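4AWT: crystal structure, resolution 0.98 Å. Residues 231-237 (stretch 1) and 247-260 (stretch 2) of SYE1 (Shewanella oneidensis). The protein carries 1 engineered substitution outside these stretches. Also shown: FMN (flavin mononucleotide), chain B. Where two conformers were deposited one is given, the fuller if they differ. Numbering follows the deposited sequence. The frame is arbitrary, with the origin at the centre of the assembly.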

# COMPACT_ATOMS: atom_id res chain seq x y z
N GLY A 231 -9.89 -1.63 -2.77
CA GLY A 231 -9.36 -2.28 -1.58
C GLY A 231 -8.79 -1.22 -0.66
O GLY A 231 -8.53 -0.09 -1.08
N VAL A 232 -8.57 -1.58 0.61
CA VAL A 232 -8.01 -0.68 1.58
C VAL A 232 -6.96 -1.42 2.40
O VAL A 232 -7.20 -2.56 2.80
N ARG A 233 -5.84 -0.76 2.69
CA ARG A 233 -4.79 -1.29 3.54
C ARG A 233 -4.80 -0.57 4.88
O ARG A 233 -4.81 0.66 4.94
N LEU A 234 -4.75 -1.38 5.97
CA LEU A 234 -4.70 -0.91 7.34
C LEU A 234 -3.53 -1.56 8.07
O LEU A 234 -3.10 -2.66 7.72
N ALA A 235 -3.06 -0.89 9.12
CA ALA A 235 -1.99 -1.38 9.99
C ALA A 235 -2.41 -1.20 11.43
O ALA A 235 -2.07 -0.21 12.08
N PRO A 236 -3.17 -2.14 11.99
CA PRO A 236 -3.71 -1.93 13.34
C PRO A 236 -2.66 -1.80 14.42
O PRO A 236 -2.88 -1.04 15.37
N LEU A 237 -1.57 -2.58 14.34
CA LEU A 237 -0.72 -2.76 15.49
C LEU A 237 0.72 -2.30 15.27
O LEU A 237 1.44 -2.06 16.26
N ASP A 247 -6.41 2.09 21.65
CA ASP A 247 -7.29 0.93 21.76
C ASP A 247 -7.45 0.33 20.36
O ASP A 247 -8.52 0.39 19.77
N PRO A 248 -6.38 -0.25 19.86
CA PRO A 248 -6.43 -0.64 18.43
C PRO A 248 -7.39 -1.76 18.15
O PRO A 248 -7.92 -1.81 17.03
N ILE A 249 -7.67 -2.66 19.09
CA ILE A 249 -8.68 -3.67 18.77
C ILE A 249 -10.01 -3.04 18.51
O ILE A 249 -10.71 -3.44 17.56
N LEU A 250 -10.42 -2.06 19.33
CA LEU A 250 -11.69 -1.39 19.11
C LEU A 250 -11.62 -0.59 17.80
O LEU A 250 -12.50 -0.67 16.97
N THR A 251 -10.57 0.22 17.68
CA THR A 251 -10.49 1.14 16.53
C THR A 251 -10.55 0.36 15.22
O THR A 251 -11.25 0.73 14.30
N TYR A 252 -9.75 -0.71 15.14
CA TYR A 252 -9.58 -1.42 13.88
C TYR A 252 -10.67 -2.43 13.62
O TYR A 252 -11.00 -2.67 12.45
N THR A 253 -11.31 -3.00 14.65
CA THR A 253 -12.53 -3.77 14.43
C THR A 253 -13.60 -2.84 13.87
O THR A 253 -14.35 -3.17 12.96
N ALA A 254 -13.71 -1.63 14.47
CA ALA A 254 -14.67 -0.64 13.98
C ALA A 254 -14.35 -0.23 12.56
O ALA A 254 -15.27 -0.13 11.72
N ALA A 255 -13.08 -0.03 12.27
CA ALA A 255 -12.69 0.35 10.89
C ALA A 255 -13.06 -0.74 9.93
O ALA A 255 -13.58 -0.48 8.83
N ALA A 256 -12.81 -2.00 10.30
CA ALA A 256 -13.16 -3.11 9.44
C ALA A 256 -14.65 -3.16 9.17
O ALA A 256 -15.10 -3.39 8.04
N ALA A 257 -15.48 -2.93 10.22
CA ALA A 257 -16.91 -2.93 10.03
C ALA A 257 -17.38 -1.75 9.17
O ALA A 257 -18.30 -1.90 8.35
N LEU A 258 -16.74 -0.60 9.32
CA LEU A 258 -17.04 0.55 8.47
C LEU A 258 -16.78 0.22 7.02
O LEU A 258 -17.57 0.53 6.10
N LEU A 259 -15.62 -0.38 6.77
CA LEU A 259 -15.26 -0.72 5.41
C LEU A 259 -16.16 -1.80 4.82
O LEU A 259 -16.47 -1.81 3.65
N ASN A 260 -16.60 -2.72 5.70
CA ASN A 260 -17.57 -3.72 5.30
C ASN A 260 -18.85 -3.05 4.79
O ASN A 260 -19.45 -3.51 3.82

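The strand of stretch 1 and the helix of stretch 2 run almost exactly antiparallel, at 175°, with their axes 10.7 Å apart at closest approach. That gap is filled by side chains, and no direct hydrogen bond crosses it.

Alternation along the strand sorts its residues. V232 and L234 point CA-to-CB toward the helix, while R233 between them points away. On the helix, Y252, A255 and L259 answer from one side, at the three- and four-residue spacing that brings successive turns onto the same face.

V232, a beta-branched residue at home in a strand, adopts chi1 t and places CG1 3.9 Å from CD1 of L259. L234 takes the m,t rotamer, one of the two favoured for leucine, and its CD1 is the meeting point of the interface: it lies 4.0 Å from CD2 of Y252, 4.0 Å from CB of A255 and 4.0 Å from CD1 of L259. A255 contributes just a methyl group here, so the leucine end can come close to the helix between the larger Y252 and L259. L259 is also m,t, and its CD1 reaches both V232 and L234.

Y252 covers the next part of the contact. With chi1 m (-74°) and chi2 at 87°, its ring has L234 CD1 at its edge and P236 over one face. P236 CA stands 3.4 Å from the centroid of the Y252 ring, only 5° off the normal, a CH-pi contact of nearly ideal geometry; P236 CB is 3.5 Å from Y252 CG. Proline suits this position because its CH groups, polarised by the neighbouring nitrogen and carbonyl, pack well on an aromatic face. The phenol meanwhile joins the stretches through water 1, which accepts from A235 N at 2.8 Å and donates to Y252 OH at 2.9 Å. The loop's backbone NH thus gains a partner within a largely apolar contact.

Near the start of the helix, P248 packs against the loop, with CB 3.4 Å from P236 O. Proline is well tolerated in a first turn, where its missing NH costs no helical hydrogen bond. L237 starts sideways, but its m,t rotamer brings CD2 to 3.7 Å from P248 CG.

On the far side of the strand, R233 extends with chi1 to chi3 all t to reach the FMN. Its NH1 donates to FMN O2 at 2.8 Å and to O2' at 3.0 Å, and its NH2 donates to O3' at 2.8 Å, tying flavin and ribityl chain to one guanidinium.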

# COMPACT_ATOMS: atom_id res chain seq x y z
CB VAL A 232 -9.08 -0.08 2.51
CG1 VAL A 232 -8.48 0.80 3.59
CG2 VAL A 232 -10.12 0.69 1.71
CB ARG A 233 -3.43 -1.16 2.87
CG ARG A 233 -2.44 -2.17 3.44
CD ARG A 233 -1.12 -2.23 2.69
NE ARG A 233 -0.48 -3.52 2.95
CZ ARG A 233 0.80 -3.82 2.82
NH1 ARG A 233 1.71 -2.90 2.66
NH2 ARG A 233 1.17 -5.09 2.95
CB LEU A 234 -5.99 -1.23 8.12
CG LEU A 234 -7.26 -0.59 7.57
CD1 LEU A 234 -8.45 -1.07 8.42
CD2 LEU A 234 -7.20 0.94 7.56
CB ALA A 235 -0.71 -0.67 9.72
CB PRO A 236 -4.59 -3.17 13.56
CG PRO A 236 -5.00 -3.61 12.18
CD PRO A 236 -3.75 -3.34 11.33
CB LEU A 237 -0.69 -4.21 15.96
CG LEU A 237 -2.03 -4.74 16.42
CD1 LEU A 237 -1.85 -6.20 16.81
CD2 LEU A 237 -2.59 -3.97 17.59
CB ASP A 247 -8.62 1.32 22.39
CG ASP A 247 -9.52 0.19 22.81
OD1 ASP A 247 -9.18 -0.99 22.49
OD2 ASP A 247 -10.58 0.47 23.43
CB PRO A 248 -4.96 -0.99 18.12
CG PRO A 248 -4.36 -1.27 19.45
CD PRO A 248 -5.06 -0.40 20.42
CB ILE A 249 -8.73 -4.76 19.87
CG1 ILE A 249 -7.33 -5.36 20.02
CG2 ILE A 249 -9.75 -5.83 19.55
CD1 ILE A 249 -7.28 -6.66 20.78
CB LEU A 250 -12.02 -0.50 20.30
CG LEU A 250 -13.29 0.31 20.15
CD1 LEU A 250 -14.55 -0.51 19.94
CD2 LEU A 250 -13.43 1.21 21.37
CB THR A 251 -9.22 1.95 16.58
OG1 THR A 251 -9.26 2.76 17.75
CG2 THR A 251 -9.00 2.81 15.35
CB TYR A 252 -8.16 -1.98 13.74
CG TYR A 252 -7.21 -0.86 13.43
CD1 TYR A 252 -6.60 -0.08 14.39
CD2 TYR A 252 -6.97 -0.51 12.09
CE1 TYR A 252 -5.78 0.97 14.06
CE2 TYR A 252 -6.15 0.53 11.76
CZ TYR A 252 -5.55 1.29 12.75
OH TYR A 252 -4.73 2.32 12.35
CB THR A 253 -12.96 -4.51 15.70
OG1 THR A 253 -11.88 -5.44 16.10
CG2 THR A 253 -14.18 -5.32 15.52
CB ALA A 254 -14.70 0.57 14.89
CB ALA A 255 -11.23 0.65 10.80
CB ALA A 256 -12.67 -4.41 10.05
CB ALA A 257 -17.61 -2.87 11.39
CB LEU A 258 -16.17 1.70 8.98
CG LEU A 258 -16.24 3.08 8.35
CD1 LEU A 258 -15.80 4.16 9.31
CD2 LEU A 258 -15.31 3.17 7.14
CB LEU A 259 -13.78 -1.10 5.38
CG LEU A 259 -12.83 0.07 5.74
CD1 LEU A 259 -11.40 -0.47 5.84
CD2 LEU A 259 -12.92 1.19 4.72
CB ASN A 260 -17.86 -4.63 6.47
CG ASN A 260 -18.61 -5.86 6.03
OD1 ASN A 260 -18.02 -6.68 5.29
ND2 ASN A 260 -19.84 -6.02 6.41
N1 FMN B . 3.86 -1.04 1.89
C2 FMN B . 2.94 -0.27 1.32
O2 FMN B . 1.73 -0.29 1.67
N3 FMN B . 3.30 0.60 0.30
C4 FMN B . 4.60 0.71 -0.18
O4 FMN B . 4.82 1.44 -1.17
C4A FMN B . 5.57 -0.03 0.51
N5 FMN B . 6.91 0.09 0.17
C5A FMN B . 7.78 -0.97 0.58
C6 FMN B . 9.04 -1.05 0.06
C7 FMN B . 9.93 -2.09 0.41
C7M FMN B . 11.26 -2.18 -0.30
C8 FMN B . 9.52 -3.00 1.33
C8M FMN B . 10.39 -4.17 1.74
C9 FMN B . 8.22 -2.92 1.89
C9A FMN B . 7.34 -1.91 1.51
N10 FMN B . 6.02 -1.86 2.01
C10 FMN B . 5.12 -0.97 1.47
C1' FMN B . 5.56 -2.90 2.94
C2' FMN B . 5.27 -4.25 2.26
O2' FMN B . 4.11 -4.15 1.44
C3' FMN B . 5.00 -5.36 3.25
O3' FMN B . 3.80 -5.15 3.98
C4' FMN B . 6.15 -5.64 4.24
O4' FMN B . 7.41 -5.66 3.59
C5' FMN B . 5.91 -6.88 5.07
O5' FMN B . 5.85 -8.06 4.25
P FMN B . 7.15 -9.01 4.11
O1P FMN B . 8.18 -8.21 3.35
O2P FMN B . 7.61 -9.35 5.51
O3P FMN B . 6.63 -10.19 3.33
O HOH W 1 -3.95 1.75 9.63